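Local atomic coordinates of spindle assembly abnormal protein 6 homolog (Drosophila melanogaster, PDB entry 5AL7), a protein that serves as the central scaffold of centrioles, its homodimers assembling into the cartwheel that sets their 9-fold symmetry. Residues Tyr13-Asp18 and Leu60-Leu65; Leu33-Gly38 and Glu117-Thr122; Asp135-Phe140 and His151-Cys156. The protein carries 1 engineered substitution. One frame throughout, in Å; residues are numbered along the deposited sequence.

Interaction 1: residues Tyr13-Asp18 and Leu60-Leu65; sequences YSAKMD and LLQLRL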
loop_
_atom_site.group_PDB
_atom_site.type_symbol
_atom_site.label_atom_id
_atom_site.label_comp_id
_atom_site.label_asym_id
_atom_site.label_seq_id
_atom_site.Cartn_x
_atom_site.Cartn_y
_atom_site.Cartn_z
ATOM N N TYR A 13 20.183 -8.219 -8.243
ATOM C CA TYR A 13 19.811 -7.284 -9.296
ATOM C C TYR A 13 18.628 -7.798 -10.103
ATOM O O TYR A 13 18.556 -8.981 -10.435
ATOM C CB TYR A 13 21.010 -7.043 -10.222
ATOM C CG TYR A 13 20.665 -6.453 -11.576
ATOM C CD1 TYR A 13 20.445 -5.092 -11.725
ATOM C CD2 TYR A 13 20.572 -7.261 -12.707
ATOM C CE1 TYR A 13 20.134 -4.548 -12.958
ATOM C CE2 TYR A 13 20.259 -6.727 -13.944
ATOM C CZ TYR A 13 20.042 -5.370 -14.063
ATOM O OH TYR A 13 19.732 -4.825 -15.288
ATOM N N SER A 14 17.714 -6.892 -10.432
ATOM C CA SER A 14 16.604 -7.214 -11.322
ATOM C C SER A 14 16.031 -5.972 -11.937
ATOM O O SER A 14 15.951 -4.925 -11.302
ATOM C CB SER A 14 15.479 -7.958 -10.603
ATOM O OG SER A 14 14.444 -8.317 -11.513
ATOM N N ALA A 15 15.595 -6.129 -13.178
ATOM C CA ALA A 15 15.047 -5.041 -13.949
ATOM C C ALA A 15 13.780 -4.515 -13.296
ATOM O O ALA A 15 12.856 -5.278 -12.982
ATOM C CB ALA A 15 14.774 -5.489 -15.382
ATOM N N LYS A 16 13.768 -3.204 -13.084
ATOM C CA LYS A 16 12.612 -2.494 -12.567
ATOM C C LYS A 16 12.050 -1.660 -13.694
ATOM O O LYS A 16 12.798 -1.009 -14.413
ATOM C CB LYS A 16 12.993 -1.600 -11.389
ATOM C CG LYS A 16 13.573 -2.339 -10.223
ATOM C CD LYS A 16 14.532 -1.453 -9.463
ATOM C CE LYS A 16 15.413 -2.309 -8.566
ATOM N NZ LYS A 16 16.380 -3.142 -9.353
ATOM N N MET A 17 10.738 -1.707 -13.871
ATOM C CA MET A 17 10.077 -0.905 -14.890
ATOM C C MET A 17 9.836 0.512 -14.364
ATOM O O MET A 17 8.696 0.937 -14.197
ATOM C CB MET A 17 8.775 -1.572 -15.332
ATOM C CG MET A 17 8.993 -2.948 -15.961
ATOM S SD MET A 17 9.906 -2.935 -17.528
ATOM C CE MET A 17 8.618 -2.372 -18.641
ATOM N N ASP A 18 10.927 1.209 -14.052
ATOM C CA ASP A 18 10.877 2.575 -13.543
ATOM C C ASP A 18 11.131 3.577 -14.671
ATOM O O ASP A 18 12.161 4.259 -14.690
ATOM C CB ASP A 18 11.903 2.761 -12.422
ATOM C CG ASP A 18 11.590 3.958 -11.526
ATOM O OD1 ASP A 18 10.600 4.676 -11.816
ATOM O OD2 ASP A 18 12.338 4.180 -10.535
ATOM N N LEU A 60 11.291 -3.541 -24.643
ATOM C CA LEU A 60 11.441 -4.091 -23.309
ATOM C C LEU A 60 10.094 -4.502 -22.742
ATOM O O LEU A 60 9.198 -3.677 -22.570
ATOM C CB LEU A 60 12.123 -3.085 -22.389
ATOM C CG LEU A 60 12.417 -3.593 -20.980
ATOM C CD1 LEU A 60 13.355 -4.795 -21.004
ATOM C CD2 LEU A 60 13.018 -2.475 -20.170
ATOM N N LEU A 61 9.969 -5.783 -22.431
ATOM C CA LEU A 61 8.725 -6.313 -21.895
ATOM C C LEU A 61 8.922 -6.919 -20.517
ATOM O O LEU A 61 9.877 -7.667 -20.283
ATOM C CB LEU A 61 8.153 -7.372 -22.830
ATOM C CG LEU A 61 6.986 -8.189 -22.277
ATOM C CD1 LEU A 61 5.695 -7.381 -22.257
ATOM C CD2 LEU A 61 6.829 -9.455 -23.069
ATOM N N GLN A 62 8.021 -6.601 -19.597
ATOM C CA GLN A 62 8.070 -7.266 -18.307
ATOM C C GLN A 62 6.709 -7.807 -17.900
ATOM O O GLN A 62 5.676 -7.120 -18.032
ATOM C CB GLN A 62 8.596 -6.341 -17.216
ATOM C CG GLN A 62 9.115 -7.117 -16.019
ATOM C CD GLN A 62 9.359 -6.247 -14.824
ATOM O OE1 GLN A 62 8.419 -5.705 -14.246
ATOM N NE2 GLN A 62 10.616 -6.118 -14.426
ATOM N N LEU A 63 6.726 -9.059 -17.451
ATOM C CA LEU A 63 5.553 -9.730 -16.895
ATOM C C LEU A 63 5.797 -10.023 -15.425
ATOM O O LEU A 63 6.764 -10.702 -15.069
ATOM C CB LEU A 63 5.239 -11.036 -17.627
ATOM C CG LEU A 63 4.966 -11.028 -19.127
ATOM C CD1 LEU A 63 4.896 -12.451 -19.661
ATOM C CD2 LEU A 63 3.680 -10.305 -19.404
ATOM N N ARG A 64 4.945 -9.482 -14.569
ATOM C CA ARG A 64 5.052 -9.738 -13.143
ATOM C C ARG A 64 3.909 -10.594 -12.655
ATOM O O ARG A 64 2.740 -10.340 -12.956
ATOM C CB ARG A 64 5.111 -8.427 -12.355
ATOM C CG ARG A 64 6.480 -7.777 -12.398
ATOM C CD ARG A 64 6.501 -6.481 -11.634
ATOM N NE ARG A 64 5.914 -5.411 -12.429
ATOM C CZ ARG A 64 4.758 -4.835 -12.136
ATOM N NH1 ARG A 64 4.093 -5.198 -11.037
ATOM N NH2 ARG A 64 4.287 -3.878 -12.925
ATOM N N LEU A 65 4.264 -11.615 -11.889
ATOM C CA LEU A 65 3.288 -12.532 -11.325
ATOM C C LEU A 65 3.380 -12.519 -9.802
ATOM O O LEU A 65 4.448 -12.782 -9.242
ATOM C CB LEU A 65 3.529 -13.931 -11.875
ATOM C CG LEU A 65 2.453 -14.994 -11.751
ATOM C CD1 LEU A 65 1.302 -14.703 -12.708
ATOM C CD2 LEU A 65 3.104 -16.320 -12.051
#
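Met17 and Gln62 join the loop that precedes the first strand of the head domain to strand 60-67 of its sheet. Met17 is the centre of an inverse gamma turn, and its CB points at the strand. Its chain then bends at chi2 (-65°) and again at chi3 (-77°). Met17 CG comes to 3.3 Å from Gln62 OE1. Beyond it, Met17 SD lies 3.7 Å from Gln62 CB and 4.1 Å from Leu60 CD2. The Met17 side chain runs past those of Leu60 and Gln62 in the opposite direction. Gln62 is extended beyond CG, and its amide reaches the loop backbone. Gln62 NE2 makes a weak, bent hydrogen bond to Ala15 O at 2.8 Å. A second weak bond runs from NE2 to Thr78 OG1 on the next strand. The other amide atom, Gln62 OE1, accepts a weak bond from Arg64 NE at 3.1 Å, in the plane of the guanidinium. Arg64 also forms a salt bridge with Glu53 and a cation-pi contact with Tyr167 of helix 161-187. Met17 N donates to Tyr167 OH. The buried amide thus has polar partners at both ends, each bond being weak, while the thioether supplies apolar contact next to it.

Interaction 2: residues Leu33-Gly38 and Glu117-Thr122; sequences LVNFNG and ELHLTT
Asn35 and His119 lie side by side and point the same way, the amide stacked on the imidazole with the two planes 15° apart. Matching first torsions, with CG anti to the carbonyl carbon in both (chi1 -78° and -73°), send the two side chains off the same way, which lets amide and ring stack. Asn35 CB sits over one face of the His119 ring, 3.7 Å from its centroid, as a CH-pi contact. His119 NE2 donates to Glu117 OE1 at 3.2 Å, with the carboxylate oxygen tilted out of the ring plane. An alanine in place of His119 would probably leave Glu117 OE1 without this donor and open a gap beneath Asn35 CB. The two strands run parallel; they are the end strands in the order of the head-domain sheet, and they pair with each other. Asn35 N donates to Leu118 O and Asn35 O accepts from Leu120 N; Asn37 N donates to Leu120 O. The face with Val34, Phe36, Leu118 and Leu120 is apolar here. Val34 CG2 lies 3.7 Å from Leu118 CD2. Leu120 CD2 comes equally close to Phe36 CE2, and Leu65 of strand 60-67 packs on Val34 and Leu118. Past the strand end, the poorly ordered Asn37 turns its amide to Thr122. Asn37 ND2 donates to Thr122 OG1 at 2.7 Å, with the oxygen in the amide plane, and Asn37 OD1 accepts from Thr122 N at 2.9 Å.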
loop_
_atom_site.group_PDB
_atom_site.type_symbol
_atom_site.label_atom_id
_atom_site.label_comp_id
_atom_site.label_asym_id
_atom_site.label_seq_id
_atom_site.Cartn_x
_atom_site.Cartn_y
_atom_site.Cartn_z
ATOM N N LEU A 33 -5.637 -17.960 -12.287
ATOM C CA LEU A 33 -5.283 -19.199 -11.596
ATOM C C LEU A 33 -4.072 -19.781 -12.328
ATOM O O LEU A 33 -4.122 -20.021 -13.530
ATOM C CB LEU A 33 -6.464 -20.176 -11.560
ATOM C CG LEU A 33 -6.358 -21.411 -10.656
ATOM C CD1 LEU A 33 -6.208 -20.978 -9.215
ATOM C CD2 LEU A 33 -7.578 -22.283 -10.788
ATOM N N VAL A 34 -2.961 -19.913 -11.617
ATOM C CA VAL A 34 -1.688 -20.319 -12.198
ATOM C C VAL A 34 -1.244 -21.670 -11.645
ATOM O O VAL A 34 -1.438 -21.975 -10.463
ATOM C CB VAL A 34 -0.601 -19.247 -11.935
ATOM C CG1 VAL A 34 0.769 -19.688 -12.420
ATOM C CG2 VAL A 34 -1.003 -17.934 -12.574
ATOM N N ASN A 35 -0.673 -22.487 -12.517
ATOM C CA ASN A 35 -0.125 -23.765 -12.110
ATOM C C ASN A 35 1.315 -23.662 -11.651
ATOM O O ASN A 35 2.156 -23.177 -12.376
ATOM C CB ASN A 35 -0.223 -24.762 -13.273
ATOM C CG ASN A 35 -1.606 -25.322 -13.423
ATOM O OD1 ASN A 35 -1.965 -26.294 -12.763
ATOM N ND2 ASN A 35 -2.417 -24.683 -14.263
ATOM N N PHE A 36 1.609 -24.223 -10.488
ATOM C CA PHE A 36 2.955 -24.225 -9.933
ATOM C C PHE A 36 3.577 -25.615 -10.053
ATOM O O PHE A 36 3.194 -26.556 -9.355
ATOM C CB PHE A 36 2.924 -23.743 -8.484
ATOM C CG PHE A 36 2.897 -22.235 -8.344
ATOM C CD1 PHE A 36 1.804 -21.498 -8.768
ATOM C CD2 PHE A 36 3.972 -21.560 -7.798
ATOM C CE1 PHE A 36 1.783 -20.112 -8.654
ATOM C CE2 PHE A 36 3.951 -20.175 -7.675
ATOM C CZ PHE A 36 2.859 -19.450 -8.108
ATOM N N ASN A 37 4.469 -25.702 -11.040
ATOM C CA ASN A 37 5.367 -26.820 -11.376
ATOM C C ASN A 37 4.814 -28.074 -12.074
ATOM O O ASN A 37 3.607 -28.288 -12.156
ATOM C CB ASN A 37 6.135 -27.242 -10.151
ATOM C CG ASN A 37 7.530 -26.700 -10.179
ATOM O OD1 ASN A 37 8.399 -27.247 -10.859
ATOM N ND2 ASN A 37 7.758 -25.609 -9.461
ATOM N N GLY A 38 5.744 -28.885 -12.584
ATOM C CA GLY A 38 5.466 -29.935 -13.558
ATOM C C GLY A 38 4.614 -31.131 -13.180
ATOM O O GLY A 38 3.480 -31.253 -13.649
ATOM N N GLU A 117 -3.635 -22.393 -20.329
ATOM C CA GLU A 117 -3.249 -22.486 -18.934
ATOM C C GLU A 117 -1.877 -21.865 -18.731
ATOM O O GLU A 117 -0.964 -22.112 -19.504
ATOM C CB GLU A 117 -3.226 -23.939 -18.479
ATOM C CG GLU A 117 -4.591 -24.527 -18.245
ATOM C CD GLU A 117 -4.529 -25.747 -17.361
ATOM O OE1 GLU A 117 -3.412 -26.289 -17.189
ATOM O OE2 GLU A 117 -5.591 -26.165 -16.846
ATOM N N LEU A 118 -1.728 -21.066 -17.683
ATOM C CA LEU A 118 -0.437 -20.469 -17.374
ATOM C C LEU A 118 0.287 -21.315 -16.332
ATOM O O LEU A 118 -0.231 -21.547 -15.234
ATOM C CB LEU A 118 -0.616 -19.045 -16.870
ATOM C CG LEU A 118 0.631 -18.179 -16.828
ATOM C CD1 LEU A 118 0.992 -17.700 -18.218
ATOM C CD2 LEU A 118 0.381 -17.011 -15.903
ATOM N N HIS A 119 1.460 -21.815 -16.702
ATOM C CA HIS A 119 2.283 -22.631 -15.817
ATOM C C HIS A 119 3.539 -21.883 -15.378
ATOM O O HIS A 119 4.085 -21.062 -16.102
ATOM C CB HIS A 119 2.700 -23.934 -16.494
ATOM C CG HIS A 119 1.597 -24.935 -16.630
ATOM N ND1 HIS A 119 1.601 -26.139 -15.960
ATOM C CD2 HIS A 119 0.469 -24.926 -17.382
ATOM C CE1 HIS A 119 0.517 -26.823 -16.282
ATOM N NE2 HIS A 119 -0.183 -26.114 -17.149
ATOM N N LEU A 120 3.996 -22.208 -14.184
ATOM C CA LEU A 120 5.230 -21.719 -13.624
ATOM C C LEU A 120 6.076 -22.920 -13.224
ATOM O O LEU A 120 5.885 -23.498 -12.162
ATOM C CB LEU A 120 4.950 -20.803 -12.443
ATOM C CG LEU A 120 6.157 -19.969 -12.025
ATOM C CD1 LEU A 120 6.489 -18.977 -13.081
ATOM C CD2 LEU A 120 5.862 -19.264 -10.712
ATOM N N THR A 121 6.941 -23.347 -14.134
ATOM C CA THR A 121 7.718 -24.565 -13.943
ATOM C C THR A 121 9.123 -24.322 -13.402
ATOM O O THR A 121 9.836 -23.462 -13.879
ATOM C CB THR A 121 7.835 -25.344 -15.265
ATOM O OG1 THR A 121 6.563 -25.339 -15.918
ATOM C CG2 THR A 121 8.251 -26.782 -15.011
ATOM N N THR A 122 9.540 -25.125 -12.438
ATOM C CA THR A 122 10.903 -25.029 -11.978
ATOM C C THR A 122 11.797 -25.604 -13.051
ATOM O O THR A 122 11.525 -26.671 -13.599
ATOM C CB THR A 122 11.134 -25.773 -10.657
ATOM O OG1 THR A 122 10.421 -25.106 -9.607
ATOM C CG2 THR A 122 12.608 -25.790 -10.315
#

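Interaction 3: residues Asp135-Phe140 and His151-Cys156; sequences DYYLQF and HLSLPC
Leu138 and Leu154 face each other as a hydrogen-bonded antiparallel pair, with Leu138 N to Leu154 O at 2.8 Å and Leu154 N to Leu138 O at 2.9 Å. Phe140 and Leu152 lie side by side on the same face. The Phe140 ring turns its edge to Leu152 O, with Phe140 CD1 3.7 Å from it and 4.0 Å from Leu152 CB. Tyr136 CB packs on Cys156 CB at 3.9 Å. The other face carries Tyr137, Gln139 and Ser153. Ser153 OG is anti to its backbone N (chi1 -176°) and reaches across the hairpin. Ser153 OG lies 3.6 Å from Tyr137 CD1 and accepts a weak bond from Gln139 NE2 at 3.4 Å. The stronger partner of the Gln139 amide is Thr121 OG1, which binds OE1. At the start of strand 136-142, Asp135 and Tyr136 both face Cys156 and form a classic beta bulge. Asp135 is held by a salt bridge to Arg131, and Arg123 makes a cation-pi contact with Tyr137. The hairpin lies between two strands of the sheet: Leu138 and Phe140 meet strand 117-122, and Leu154 and Cys156 meet strand 70-80. Helix 97-113 covers Phe140 and Leu152 through Met107.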
loop_
_atom_site.group_PDB
_atom_site.type_symbol
_atom_site.label_atom_id
_atom_site.label_comp_id
_atom_site.label_asym_id
_atom_site.label_seq_id
_atom_site.Cartn_x
_atom_site.Cartn_y
_atom_site.Cartn_z
ATOM N N ASP A 135 15.410 -19.176 -12.551
ATOM C CA ASP A 135 15.167 -20.488 -11.969
ATOM C C ASP A 135 13.807 -21.074 -12.355
ATOM O O ASP A 135 13.460 -22.177 -11.929
ATOM C CB ASP A 135 15.262 -20.413 -10.441
ATOM C CG ASP A 135 16.693 -20.366 -9.948
ATOM O OD1 ASP A 135 17.613 -20.600 -10.768
ATOM O OD2 ASP A 135 16.898 -20.106 -8.742
ATOM N N TYR A 136 13.028 -20.335 -13.141
ATOM C CA TYR A 136 11.710 -20.811 -13.548
ATOM C C TYR A 136 11.424 -20.596 -15.038
ATOM O O TYR A 136 12.183 -19.955 -15.738
ATOM C CB TYR A 136 10.631 -20.130 -12.706
ATOM C CG TYR A 136 10.915 -20.181 -11.222
ATOM C CD1 TYR A 136 10.658 -21.328 -10.486
ATOM C CD2 TYR A 136 11.478 -19.094 -10.564
ATOM C CE1 TYR A 136 10.929 -21.381 -9.133
ATOM C CE2 TYR A 136 11.754 -19.137 -9.220
ATOM C CZ TYR A 136 11.477 -20.283 -8.504
ATOM O OH TYR A 136 11.754 -20.333 -7.152
ATOM N N TYR A 137 10.310 -21.148 -15.499
ATOM C CA TYR A 137 9.804 -20.951 -16.840
ATOM C C TYR A 137 8.351 -20.558 -16.712
ATOM O O TYR A 137 7.591 -21.186 -15.968
ATOM C CB TYR A 137 9.924 -22.213 -17.690
ATOM C CG TYR A 137 11.302 -22.483 -18.241
ATOM C CD1 TYR A 137 11.937 -21.579 -19.091
ATOM C CD2 TYR A 137 11.966 -23.654 -17.915
ATOM C CE1 TYR A 137 13.201 -21.841 -19.591
ATOM C CE2 TYR A 137 13.222 -23.928 -18.412
ATOM C CZ TYR A 137 13.841 -23.030 -19.242
ATOM O OH TYR A 137 15.100 -23.347 -19.714
ATOM N N LEU A 138 7.979 -19.477 -17.379
ATOM C CA LEU A 138 6.583 -19.093 -17.476
ATOM C C LEU A 138 6.044 -19.619 -18.790
ATOM O O LEU A 138 6.423 -19.136 -19.851
ATOM C CB LEU A 138 6.418 -17.584 -17.380
ATOM C CG LEU A 138 4.971 -17.112 -17.316
ATOM C CD1 LEU A 138 4.276 -17.554 -16.033
ATOM C CD2 LEU A 138 4.910 -15.615 -17.491
ATOM N N GLN A 139 5.190 -20.635 -18.716
ATOM C CA GLN A 139 4.751 -21.355 -19.898
ATOM C C GLN A 139 3.271 -21.201 -20.202
ATOM O O GLN A 139 2.434 -21.208 -19.314
ATOM C CB GLN A 139 5.087 -22.827 -19.737
ATOM C CG GLN A 139 6.561 -23.052 -19.621
ATOM C CD GLN A 139 6.907 -24.488 -19.385
ATOM O OE1 GLN A 139 6.400 -25.113 -18.464
ATOM N NE2 GLN A 139 7.777 -25.026 -20.221
ATOM N N PHE A 140 2.965 -21.087 -21.486
ATOM C CA PHE A 140 1.599 -21.006 -21.965
ATOM C C PHE A 140 1.248 -22.366 -22.556
ATOM O O PHE A 140 1.713 -22.702 -23.652
ATOM C CB PHE A 140 1.462 -19.899 -23.000
ATOM C CG PHE A 140 1.728 -18.532 -22.458
ATOM C CD1 PHE A 140 3.028 -18.119 -22.182
ATOM C CD2 PHE A 140 0.683 -17.641 -22.245
ATOM C CE1 PHE A 140 3.279 -16.854 -21.674
ATOM C CE2 PHE A 140 0.921 -16.375 -21.743
ATOM C CZ PHE A 140 2.222 -15.979 -21.456
ATOM N N HIS A 151 2.896 -23.491 -26.180
ATOM C CA HIS A 151 3.018 -22.430 -27.176
ATOM C C HIS A 151 4.193 -21.467 -26.953
ATOM O O HIS A 151 4.796 -20.995 -27.903
ATOM C CB HIS A 151 1.717 -21.647 -27.227
ATOM C CG HIS A 151 0.575 -22.451 -27.752
ATOM N ND1 HIS A 151 0.464 -22.798 -29.079
ATOM C CD2 HIS A 151 -0.489 -23.004 -27.128
ATOM C CE1 HIS A 151 -0.626 -23.523 -29.252
ATOM N NE2 HIS A 151 -1.224 -23.659 -28.084
ATOM N N LEU A 152 4.485 -21.137 -25.704
ATOM C CA LEU A 152 5.579 -20.230 -25.397
ATOM C C LEU A 152 6.166 -20.515 -24.023
ATOM O O LEU A 152 5.436 -20.724 -23.063
ATOM C CB LEU A 152 5.099 -18.783 -25.496
ATOM C CG LEU A 152 6.136 -17.682 -25.294
ATOM C CD1 LEU A 152 7.133 -17.674 -26.444
ATOM C CD2 LEU A 152 5.421 -16.341 -25.169
ATOM N N SER A 153 7.490 -20.540 -23.943
ATOM C CA SER A 153 8.191 -20.774 -22.688
ATOM C C SER A 153 9.202 -19.626 -22.379
ATOM O O SER A 153 10.270 -19.543 -22.993
ATOM C CB SER A 153 8.878 -22.137 -22.758
ATOM O OG SER A 153 9.508 -22.466 -21.542
ATOM N N LEU A 154 8.869 -18.750 -21.425
ATOM C CA LEU A 154 9.714 -17.587 -21.097
ATOM C C LEU A 154 10.551 -17.789 -19.827
ATOM O O LEU A 154 10.032 -18.228 -18.805
ATOM C CB LEU A 154 8.851 -16.334 -20.912
ATOM C CG LEU A 154 8.065 -15.785 -22.097
ATOM C CD1 LEU A 154 7.084 -14.748 -21.620
ATOM C CD2 LEU A 154 8.992 -15.230 -23.136
ATOM N N PRO A 155 11.833 -17.390 -19.863
ATOM C CA PRO A 155 12.711 -17.508 -18.692
ATOM C C PRO A 155 12.253 -16.588 -17.569
ATOM O O PRO A 155 12.265 -15.366 -17.716
ATOM C CB PRO A 155 14.087 -17.090 -19.227
ATOM C CG PRO A 155 13.959 -17.078 -20.696
ATOM C CD PRO A 155 12.529 -16.782 -21.003
ATOM N N CYS A 156 11.782 -17.194 -16.486
ATOM C CA CYS A 156 11.238 -16.476 -15.336
ATOM C C CYS A 156 12.158 -16.511 -14.120
ATOM O O CYS A 156 12.885 -17.469 -13.905
ATOM C CB CYS A 156 9.881 -17.049 -14.962
ATOM S SG CYS A 156 8.865 -15.874 -14.137
#

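All three contacts belong to the globular N-terminal head and reach one mixed sheet. The centres of interactions 2 and 3 are about 9 Å apart, since strands 117-122 and 136-142 are neighbours. The centre of interaction 1 lies about 19 Å from that of interaction 2 and 15 Å from that of interaction 3. Strand 60-67 still reaches both: Leu65 touches Leu120, and Leu63 CD1 packs 3.7 Å from Leu154 CD1. The segments of interactions 1 and 2 alternate along the chain, and interaction 3 follows both. They involve the leading loop, the pairing of the sheet's two end strands and its last hairpin. From this head, helix 161-187 leads into the dimerising coiled coil.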